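Local coordinates for putative NAD(P)H:FMN oxidoreductase (Porphyromonas gingivalis W83, PDB 3GE5), which binds flavin mononucleotide and, as a member of the nitroreductase family, probably acts as an NAD(P)H-dependent flavin oxidoreductase, at residues 83-88 against 154-159; 106-111 against 118-123; 127-132 against 142-147. One frame throughout, in Å; residues are numbered along the deposited sequence. Where two conformers were deposited one is given.

Interaction 1 of 3, residues 83-88 against 154-159; sequences RKRLAP and SEIFDI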
loop_
_atom_site.group_PDB
_atom_site.type_symbol
_atom_site.label_atom_id
_atom_site.label_comp_id
_atom_site.label_asym_id
_atom_site.label_seq_id
_atom_site.Cartn_x
_atom_site.Cartn_y
_atom_site.Cartn_z
ATOM N N ARG A 83 -4.397 4.963 24.995
ATOM C CA ARG A 83 -4.147 6.172 24.194
ATOM C C ARG A 83 -3.137 7.083 24.910
ATOM O O ARG A 83 -2.205 7.629 24.306
ATOM C CB ARG A 83 -5.465 6.941 23.919
ATOM C CG ARG A 83 -6.505 6.205 23.067
ATOM C CD ARG A 83 -7.784 7.071 22.842
ATOM N NE ARG A 83 -7.367 8.248 22.070
ATOM C CZ ARG A 83 -7.141 9.468 22.565
ATOM N NH1 ARG A 83 -7.399 9.754 23.835
ATOM N NH2 ARG A 83 -6.668 10.424 21.779
ATOM N N LYS A 84 -3.310 7.235 26.211
ATOM C CA LYS A 84 -2.386 8.032 27.021
ATOM C C LYS A 84 -0.962 7.427 27.048
ATOM O O LYS A 84 0.034 8.162 27.009
ATOM C CB LYS A 84 -2.945 8.205 28.416
ATOM C CG LYS A 84 -4.189 9.122 28.441
ATOM N N ARG A 85 -0.880 6.104 27.124
ATOM C CA ARG A 85 0.416 5.417 27.067
ATOM C C ARG A 85 1.113 5.646 25.728
ATOM O O ARG A 85 2.326 5.852 25.686
ATOM C CB ARG A 85 0.254 3.916 27.317
ATOM C CG ARG A 85 -0.070 3.589 28.751
ATOM C CD ARG A 85 -0.717 2.215 28.874
ATOM N NE ARG A 85 0.202 1.153 28.479
ATOM C CZ ARG A 85 -0.166 -0.022 27.975
ATOM N NH1 ARG A 85 -1.451 -0.309 27.787
ATOM N NH2 ARG A 85 0.760 -0.918 27.659
ATOM N N LEU A 86 0.339 5.652 24.647
ATOM C CA LEU A 86 0.918 5.750 23.307
ATOM C C LEU A 86 1.440 7.157 23.018
ATOM O O LEU A 86 2.412 7.343 22.257
ATOM C CB LEU A 86 -0.108 5.328 22.261
ATOM C CG LEU A 86 0.273 5.424 20.778
ATOM C CD1 LEU A 86 1.523 4.556 20.504
ATOM C CD2 LEU A 86 -0.903 5.060 19.848
ATOM N N ALA A 87 0.770 8.158 23.604
ATOM C CA ALA A 87 0.982 9.592 23.279
ATOM C C ALA A 87 2.462 10.036 23.292
ATOM O O ALA A 87 2.878 10.717 22.380
ATOM C CB ALA A 87 0.170 10.481 24.232
ATOM N N PRO A 88 3.244 9.596 24.286
ATOM C CA PRO A 88 4.668 9.986 24.388
ATOM C C PRO A 88 5.568 9.513 23.253
ATOM O O PRO A 88 6.728 9.959 23.155
ATOM C CB PRO A 88 5.111 9.331 25.705
ATOM C CG PRO A 88 3.874 9.105 26.465
ATOM C CD PRO A 88 2.844 8.783 25.449
ATOM N N SER A 154 7.608 -0.152 21.295
ATOM C CA SER A 154 7.912 -1.562 21.618
ATOM C C SER A 154 8.070 -1.808 23.112
ATOM O O SER A 154 7.628 -2.835 23.635
ATOM C CB SER A 154 9.167 -2.045 20.897
ATOM O OG SER A 154 8.927 -2.136 19.510
ATOM N N GLU A 155 8.738 -0.885 23.794
ATOM C CA GLU A 155 8.875 -0.989 25.246
ATOM C C GLU A 155 7.511 -0.871 25.958
ATOM O O GLU A 155 7.197 -1.673 26.830
ATOM C CB GLU A 155 9.877 0.060 25.727
ATOM C CG GLU A 155 10.137 0.052 27.200
ATOM C CD GLU A 155 10.822 -1.182 27.736
ATOM O OE1 GLU A 155 11.591 -1.848 27.014
ATOM O OE2 GLU A 155 10.617 -1.435 28.945
ATOM N N ILE A 156 6.681 0.102 25.571
ATOM C CA ILE A 156 5.424 0.357 26.274
ATOM C C ILE A 156 4.473 -0.827 26.095
ATOM O O ILE A 156 3.832 -1.245 27.044
ATOM C CB ILE A 156 4.726 1.646 25.744
ATOM C CG1 ILE A 156 5.518 2.868 26.152
ATOM C CG2 ILE A 156 3.271 1.728 26.250
ATOM C CD1 ILE A 156 5.202 4.095 25.346
ATOM N N PHE A 157 4.403 -1.365 24.875
ATOM C CA PHE A 157 3.462 -2.418 24.543
ATOM C C PHE A 157 4.079 -3.821 24.542
ATOM O O PHE A 157 3.467 -4.748 24.058
ATOM C CB PHE A 157 2.751 -2.072 23.218
ATOM C CG PHE A 157 1.871 -0.884 23.332
ATOM C CD1 PHE A 157 0.593 -0.998 23.873
ATOM C CD2 PHE A 157 2.330 0.389 22.984
ATOM C CE1 PHE A 157 -0.214 0.109 24.009
ATOM C CE2 PHE A 157 1.535 1.505 23.123
ATOM C CZ PHE A 157 0.262 1.378 23.664
ATOM N N ASP A 158 5.250 -3.988 25.153
ATOM C CA ASP A 158 5.864 -5.304 25.280
ATOM C C ASP A 158 5.933 -6.049 23.931
ATOM O O ASP A 158 5.626 -7.252 23.852
ATOM C CB ASP A 158 5.086 -6.115 26.316
ATOM C CG ASP A 158 5.075 -5.464 27.664
ATOM O OD1 ASP A 158 6.143 -5.020 28.123
ATOM O OD2 ASP A 158 3.990 -5.369 28.266
ATOM N N ILE A 159 6.335 -5.335 22.881
ATOM C CA ILE A 159 6.375 -5.919 21.554
ATOM C C ILE A 159 7.677 -6.772 21.463
ATOM O O ILE A 159 8.763 -6.263 21.718
ATOM C CB ILE A 159 6.298 -4.830 20.399
ATOM C CG1 ILE A 159 5.085 -3.882 20.616
ATOM C CG2 ILE A 159 6.309 -5.511 19.000
ATOM C CD1 ILE A 159 4.910 -2.712 19.632
#
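Arg-85 reaches across to the end of helix 150-156, its guanidinium meeting the Phe-157 ring obliquely, the two planes 38° apart. Phe-157 CE1 sits over one face of the guanidinium, 4.0 Å from Arg-85 CZ. The edge of the same group is used differently: Arg-85 NH2 donates to Ile-156 O at 3.1 Å, with the acceptor close to the guanidinium plane but the donor well above the plane of the carbonyl. A bend at chi3 (65°) in an otherwise extended arginine turns the group down onto this oxygen. Ile-156 runs past Arg-85 in the opposite direction, so that its CG2 lies 3.8 Å from Arg-85 NE while its CD1 touches Arg-85 O. The contact joins two short helices, 80-86 and 150-156, beside the antiparallel sheet of the nitroreductase fold, and Phe-157 is where the second helix leaves helical geometry. Leu-86 meets the ring at about a right angle, its CD1 4.0 Å from Phe-157 CE2. Both, being apolar, suit the buried side, Leu-86 resting on Tyr-101 and Ile-103. The partly exposed arginine keeps its charge near solvent while its aliphatic part packs on Ile-156; Glu-196 of the second subunit packs on both Arg-85 and Phe-157.

Interaction 2 of 3, residues 106-111 against 118-123; sequences GDHQRA and DSVDID. With EDO (1,2-ethanediol), chain N.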
loop_
_atom_site.group_PDB
_atom_site.type_symbol
_atom_site.label_atom_id
_atom_site.label_comp_id
_atom_site.label_asym_id
_atom_site.label_seq_id
_atom_site.Cartn_x
_atom_site.Cartn_y
_atom_site.Cartn_z
ATOM N N GLY A 106 5.081 -5.371 12.108
ATOM C CA GLY A 106 5.614 -6.259 11.079
ATOM C C GLY A 106 6.473 -7.320 11.739
ATOM O O GLY A 106 7.294 -7.008 12.620
ATOM N N ASP A 107 6.268 -8.574 11.344
ATOM C CA ASP A 107 6.952 -9.711 11.969
ATOM C C ASP A 107 8.116 -10.168 11.068
ATOM O O ASP A 107 7.891 -10.829 10.050
ATOM C CB ASP A 107 5.955 -10.824 12.239
ATOM C CG ASP A 107 6.524 -11.933 13.081
ATOM O OD1 ASP A 107 7.751 -12.189 13.021
ATOM O OD2 ASP A 107 5.726 -12.566 13.777
ATOM N N HIS A 108 9.344 -9.816 11.437
ATOM C CA HIS A 108 10.480 -10.185 10.600
ATOM C C HIS A 108 10.659 -11.701 10.470
ATOM O O HIS A 108 11.102 -12.182 9.416
ATOM C CB HIS A 108 11.732 -9.460 11.058
ATOM C CG HIS A 108 11.732 -8.012 10.679
ATOM N ND1 HIS A 108 11.933 -7.587 9.384
ATOM C CD2 HIS A 108 11.515 -6.891 11.411
ATOM C CE1 HIS A 108 11.870 -6.269 9.338
ATOM N NE2 HIS A 108 11.614 -5.822 10.555
ATOM N N GLN A 109 10.248 -12.460 11.489
ATOM C CA GLN A 109 10.388 -13.914 11.400
ATOM C C GLN A 109 9.408 -14.547 10.393
ATOM O O GLN A 109 9.588 -15.700 10.001
ATOM C CB GLN A 109 10.204 -14.556 12.770
ATOM C CG GLN A 109 11.261 -14.304 13.763
ATOM C CD GLN A 109 10.909 -14.933 15.151
ATOM O OE1 GLN A 109 9.775 -15.433 15.422
ATOM N NE2 GLN A 109 11.844 -14.862 16.010
ATOM N N ARG A 110 8.340 -13.828 10.018
ATOM C CA ARG A 110 7.311 -14.365 9.127
ATOM C C ARG A 110 7.327 -13.793 7.725
ATOM O O ARG A 110 6.708 -14.376 6.846
ATOM C CB ARG A 110 5.911 -14.207 9.757
ATOM C CG ARG A 110 5.820 -14.951 11.066
ATOM C CD ARG A 110 4.416 -15.205 11.539
ATOM N NE ARG A 110 3.739 -13.945 11.832
ATOM C CZ ARG A 110 2.851 -13.366 11.036
ATOM N NH1 ARG A 110 2.509 -13.943 9.878
ATOM N NH2 ARG A 110 2.300 -12.206 11.396
ATOM N N ALA A 111 8.003 -12.656 7.528
ATOM C CA ALA A 111 8.035 -11.967 6.250
ATOM C C ALA A 111 9.026 -12.614 5.267
ATOM O O ALA A 111 10.109 -13.058 5.666
ATOM C CB ALA A 111 8.406 -10.468 6.467
ATOM N N ASP A 118 13.840 -8.080 4.130
ATOM C CA ASP A 118 12.558 -8.773 4.048
ATOM C C ASP A 118 11.433 -7.829 3.630
ATOM O O ASP A 118 11.640 -6.613 3.485
ATOM C CB ASP A 118 12.234 -9.537 5.352
ATOM C CG ASP A 118 11.957 -8.650 6.532
ATOM O OD1 ASP A 118 11.512 -7.513 6.365
ATOM O OD2 ASP A 118 12.221 -9.094 7.678
ATOM N N SER A 119 10.241 -8.409 3.448
ATOM C CA SER A 119 9.079 -7.667 2.967
ATOM C C SER A 119 8.246 -7.013 4.072
ATOM O O SER A 119 7.113 -6.632 3.826
ATOM C CB SER A 119 8.196 -8.547 2.099
ATOM O OG SER A 119 7.743 -9.651 2.860
ATOM N N VAL A 120 8.768 -6.886 5.284
ATOM C CA VAL A 120 7.960 -6.260 6.368
ATOM C C VAL A 120 7.424 -4.866 5.978
ATOM O O VAL A 120 6.226 -4.628 6.090
ATOM C CB VAL A 120 8.724 -6.171 7.722
ATOM C CG1 VAL A 120 8.157 -5.009 8.598
ATOM C CG2 VAL A 120 8.693 -7.531 8.468
ATOM N N ASP A 121 8.293 -3.973 5.482
ATOM C CA ASP A 121 7.830 -2.611 5.124
ATOM C C ASP A 121 6.844 -2.647 3.963
ATOM O O ASP A 121 5.862 -1.919 3.944
ATOM C CB ASP A 121 9.018 -1.661 4.863
ATOM C CG ASP A 121 9.626 -1.099 6.138
ATOM O OD1 ASP A 121 9.359 -1.629 7.243
ATOM O OD2 ASP A 121 10.387 -0.090 6.082
ATOM N N ILE A 122 7.125 -3.471 2.950
ATOM C CA ILE A 122 6.197 -3.622 1.841
ATOM C C ILE A 122 4.826 -4.146 2.317
ATOM O O ILE A 122 3.801 -3.490 2.100
ATOM C CB ILE A 122 6.822 -4.544 0.746
ATOM C CG1 ILE A 122 8.052 -3.857 0.110
ATOM C CG2 ILE A 122 5.817 -4.969 -0.348
ATOM C CD1 ILE A 122 8.969 -4.840 -0.651
ATOM N N ASP A 123 4.832 -5.324 2.946
ATOM C CA ASP A 123 3.576 -6.015 3.241
ATOM C C ASP A 123 2.722 -5.227 4.251
ATOM O O ASP A 123 1.505 -5.053 4.058
ATOM C CB ASP A 123 3.849 -7.407 3.797
ATOM C CG ASP A 123 4.387 -8.388 2.766
ATOM O OD1 ASP A 123 4.046 -8.263 1.563
ATOM O OD2 ASP A 123 5.082 -9.336 3.189
HETATM C C1 EDO N . 12.623 2.904 8.360
HETATM O O1 EDO N . 12.406 3.110 9.772
HETATM C C2 EDO N . 11.384 2.508 7.561
HETATM O O2 EDO N . 10.536 1.538 8.161
#
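Ser-119 OG gives a 2.7 Å hydrogen bond to Asp-123 OD2 and, across the contact, touches Ala-111 CB at 3.8 Å. Ser-119 is the N-cap residue of helix 120-137, but its side chain makes no capping bond; besides Asp-123 it bonds, weakly, to Trp-112 O. The other carboxylate oxygen, Asp-123 OD1, takes the backbone N-H of Ala-66. Just before the serine, Asp-118 OD1 receives the N-H of Val-120 at 3.0 Å from Val-120 N, in an Asx turn that leads the chain into the helix. Val-120 packs against the His-108 ring: in the conformer described, its CG2 stands over one face, 3.6 Å from the centroid, in a CH-pi contact. With CG1 anti to the backbone N (chi1 155°), the branched valine sends its other methyl group to Ala-111 CB as well as the ring. Gly-106, with no side chain, lets Val-120 CG1 come to 3.8 Å from its CA. Strand 100-107 thus meets the start of helix 120-137 in the nitroreductase fold, and the contact adjoins an FMN pocket, to which Ile-122 and Asp-123 of the same helix contribute.

Interaction 3 of 3, residues 127-132 against 142-147; sequences AMTYMM and CTWVCA. With FMN (flavin mononucleotide), chain C.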
loop_
_atom_site.group_PDB
_atom_site.type_symbol
_atom_site.label_atom_id
_atom_site.label_comp_id
_atom_site.label_asym_id
_atom_site.label_seq_id
_atom_site.Cartn_x
_atom_site.Cartn_y
_atom_site.Cartn_z
ATOM N N ALA A 127 -1.277 -3.562 3.864
ATOM C CA ALA A 127 -2.356 -3.679 4.855
ATOM C C ALA A 127 -2.801 -2.258 5.338
ATOM O O ALA A 127 -4.009 -1.962 5.436
ATOM C CB ALA A 127 -1.952 -4.532 6.065
HETATM N N MSE A 128 -1.815 -1.403 5.639
HETATM C CA MSE A 128 -2.103 -0.024 6.064
HETATM C C MSE A 128 -2.905 0.713 4.970
HETATM O O MSE A 128 -3.858 1.445 5.277
HETATM C CB MSE A 128 -0.808 0.736 6.364
HETATM C CG MSE A 128 -0.243 0.422 7.738
HETATM SE SE MSE A 128 -1.183 1.390 9.168
HETATM C CE MSE A 128 -0.889 3.220 8.551
ATOM N N THR A 129 -2.518 0.534 3.716
ATOM C CA THR A 129 -3.204 1.214 2.600
ATOM C C THR A 129 -4.673 0.729 2.528
ATOM O O THR A 129 -5.605 1.521 2.406
ATOM C CB THR A 129 -2.478 1.011 1.245
ATOM O OG1 THR A 129 -1.149 1.547 1.317
ATOM C CG2 THR A 129 -3.288 1.701 0.062
ATOM N N TYR A 130 -4.864 -0.589 2.613
ATOM C CA TYR A 130 -6.220 -1.154 2.617
ATOM C C TYR A 130 -7.027 -0.555 3.763
ATOM O O TYR A 130 -8.215 -0.225 3.610
ATOM C CB TYR A 130 -6.161 -2.684 2.749
ATOM C CG TYR A 130 -6.108 -3.408 1.418
ATOM C CD1 TYR A 130 -5.201 -3.047 0.443
ATOM C CD2 TYR A 130 -6.967 -4.478 1.149
ATOM C CE1 TYR A 130 -5.199 -3.684 -0.798
ATOM C CE2 TYR A 130 -6.942 -5.144 -0.068
ATOM C CZ TYR A 130 -6.073 -4.735 -1.034
ATOM O OH TYR A 130 -6.054 -5.370 -2.243
HETATM N N MSE A 131 -6.413 -0.449 4.927
HETATM C CA MSE A 131 -7.138 0.030 6.126
HETATM C C MSE A 131 -7.480 1.532 5.996
HETATM O O MSE A 131 -8.593 1.992 6.353
HETATM C CB MSE A 131 -6.388 -0.283 7.435
HETATM C CG MSE A 131 -6.349 -1.770 7.754
HETATM SE SE MSE A 131 -5.676 -2.204 9.488
HETATM C CE MSE A 131 -3.818 -1.670 9.260
HETATM N N MSE A 132 -6.519 2.309 5.525
HETATM C CA MSE A 132 -6.725 3.749 5.239
HETATM C C MSE A 132 -7.894 3.944 4.267
HETATM O O MSE A 132 -8.793 4.773 4.481
HETATM C CB MSE A 132 -5.447 4.351 4.634
HETATM C CG MSE A 132 -5.569 5.780 4.209
HETATM SE SE MSE A 132 -3.950 6.526 3.492
HETATM C CE MSE A 132 -3.851 5.487 1.855
ATOM N N CYS A 142 -8.475 9.909 8.543
ATOM C CA CYS A 142 -7.320 9.325 9.137
ATOM C C CYS A 142 -6.043 9.961 8.623
ATOM O O CYS A 142 -6.047 10.668 7.611
ATOM C CB CYS A 142 -7.359 7.796 8.942
ATOM S SG CYS A 142 -7.311 7.247 7.269
ATOM N N THR A 143 -4.959 9.702 9.348
ATOM C CA THR A 143 -3.600 9.984 8.894
ATOM C C THR A 143 -2.704 8.797 9.183
ATOM O O THR A 143 -2.764 8.210 10.255
ATOM C CB THR A 143 -3.024 11.302 9.556
ATOM O OG1 THR A 143 -3.829 12.402 9.169
ATOM C CG2 THR A 143 -1.575 11.559 9.149
ATOM N N TRP A 144 -1.928 8.428 8.182
ATOM C CA TRP A 144 -0.857 7.439 8.315
ATOM C C TRP A 144 0.293 8.077 9.036
ATOM O O TRP A 144 0.737 9.161 8.636
ATOM C CB TRP A 144 -0.422 7.042 6.926
ATOM C CG TRP A 144 0.518 5.880 6.777
ATOM C CD1 TRP A 144 1.669 5.607 7.497
ATOM C CD2 TRP A 144 0.425 4.885 5.771
ATOM N NE1 TRP A 144 2.267 4.462 6.997
ATOM C CE2 TRP A 144 1.533 4.006 5.935
ATOM C CE3 TRP A 144 -0.494 4.628 4.747
ATOM C CZ2 TRP A 144 1.717 2.884 5.132
ATOM C CZ3 TRP A 144 -0.280 3.494 3.919
ATOM C CH2 TRP A 144 0.819 2.649 4.144
ATOM N N VAL A 145 0.778 7.432 10.091
ATOM C CA VAL A 145 1.862 7.979 10.964
ATOM C C VAL A 145 3.089 7.043 11.006
ATOM O O VAL A 145 2.993 5.865 11.367
ATOM C CB VAL A 145 1.378 8.235 12.423
ATOM C CG1 VAL A 145 2.513 8.797 13.251
ATOM C CG2 VAL A 145 0.133 9.185 12.401
ATOM N N CYS A 146 4.243 7.591 10.617
ATOM C CA CYS A 146 5.552 6.919 10.786
ATOM C C CYS A 146 6.509 7.719 11.651
ATOM O O CYS A 146 7.529 7.174 12.100
ATOM C CB CYS A 146 6.168 6.671 9.435
ATOM S SG CYS A 146 5.329 5.350 8.505
ATOM N N ALA A 147 6.176 8.992 11.957
ATOM C CA ALA A 147 7.045 9.803 12.823
ATOM C C ALA A 147 6.708 9.527 14.296
ATOM O O ALA A 147 5.983 10.279 14.917
ATOM C CB ALA A 147 6.934 11.317 12.491
HETATM N N1 FMN C . 1.509 12.971 8.510
HETATM C C2 FMN C . 1.810 13.359 9.783
HETATM O O2 FMN C . 1.303 14.383 10.257
HETATM N N3 FMN C . 2.692 12.632 10.570
HETATM C C4 FMN C . 3.320 11.484 10.103
HETATM O O4 FMN C . 4.146 10.843 10.825
HETATM C C4A FMN C . 3.013 11.086 8.804
HETATM N N5 FMN C . 3.651 9.969 8.300
HETATM C C5A FMN C . 3.275 9.479 7.083
HETATM C C6 FMN C . 3.858 8.284 6.654
HETATM C C7 FMN C . 3.459 7.749 5.434
HETATM C C7M FMN C . 4.071 6.481 4.916
HETATM C C8 FMN C . 2.478 8.385 4.673
HETATM C C8M FMN C . 2.023 7.812 3.371
HETATM C C9 FMN C . 1.942 9.580 5.087
HETATM C C9A FMN C . 2.307 10.145 6.300
HETATM N N10 FMN C . 1.758 11.368 6.755
HETATM C C10 FMN C . 2.099 11.812 8.008
HETATM C "C1'" FMN C . 0.623 12.029 6.017
HETATM C "C2'" FMN C . 1.225 12.775 4.829
HETATM O "O2'" FMN C . 1.706 14.037 5.273
HETATM C "C3'" FMN C . 0.222 12.944 3.683
HETATM O "O3'" FMN C . -0.271 11.659 3.289
HETATM C "C4'" FMN C . 0.791 13.714 2.477
HETATM O "O4'" FMN C . 1.149 15.058 2.801
HETATM C "C5'" FMN C . -0.186 13.768 1.297
HETATM O "O5'" FMN C . -1.361 14.433 1.708
HETATM P P FMN C . -2.767 13.764 1.509
HETATM O O1P FMN C . -2.720 12.499 2.351
HETATM O O2P FMN C . -2.989 13.449 0.042
HETATM O O3P FMN C . -3.760 14.718 2.138
#
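Trp-144 places CG anti to its backbone N (chi1 -171°), which carries the indole from strand 141-145 toward helix 120-137, and selenomethionine Met-128 folds back at chi2 and chi3 so that its terminal methyl lies on that indole. This is helix-on-sheet packing in the core of the nitroreductase fold, the short segments running nearly antiparallel at 167°. Met-128 CE stands almost squarely over the five-membered ring, 3.4 Å from its centroid, in a CH-pi contact, with the selenium farther above the same face in a Met-aromatic arrangement. Met-128 CB covers the six-membered ring, 3.4 Å from Trp-144 CH2. A long, flexible side chain suits this place because it can follow a broad flat surface from one ring to the other. The opposite face of the indole carries the dimethylbenzene end of the flavin, whose C7M approaches Trp-144 NE1 to 3.4 Å. Tryptophan therefore acts as a flat partition between helix and cofactor.

At the rim of the indole, Thr-129 OG1 lies near its plane, 3.4 Å from Trp-144 CZ3; this hydroxyl is hydrogen-bonded to Ser-125 O, so the polar atom is provided for inside the helix. Selenomethionine Met-132, almost straight until chi3, lays its selenium by the same rim and its CG 3.8 Å from Cys-142 SG, where a small sulfur side chain fits between helix and strand. Tyr-130 extends the helix surface into the dimer, its ring stacked with Phe-34 of the second subunit.

Beyond the strand the backbone itself grips the isoalloxazine. Cys-146 N donates to FMN O4 at 3.3 Å, and more weakly to FMN N5. The same carbonyl oxygen, FMN O4, takes a second hydrogen bond from Ala-147 N at 3.0 Å, with an angle of 156° at the hydrogen.

How the interactions relate
Along the chain, interaction 1 begins first and ends last: its residues 83-88 precede, and its residues 154-159 follow, both other contacts, and interaction 2 is complete before interaction 3 starts. Interactions 2 and 3 share helix 120-137, one at its start and one further along, with centres about 16 Å apart; both also reach the antiparallel sheet. Interaction 1 lies at the periphery, its centre about 21 Å from that of interaction 2 and about 18 Å from that of interaction 3, which sits near the middle of the chain. All three touch the second subunit. Helix 120-137 thus supplies residues to one FMN pocket and packs behind Trp-144 of the other, while interaction 1 joins peripheral helices beside the same sheet.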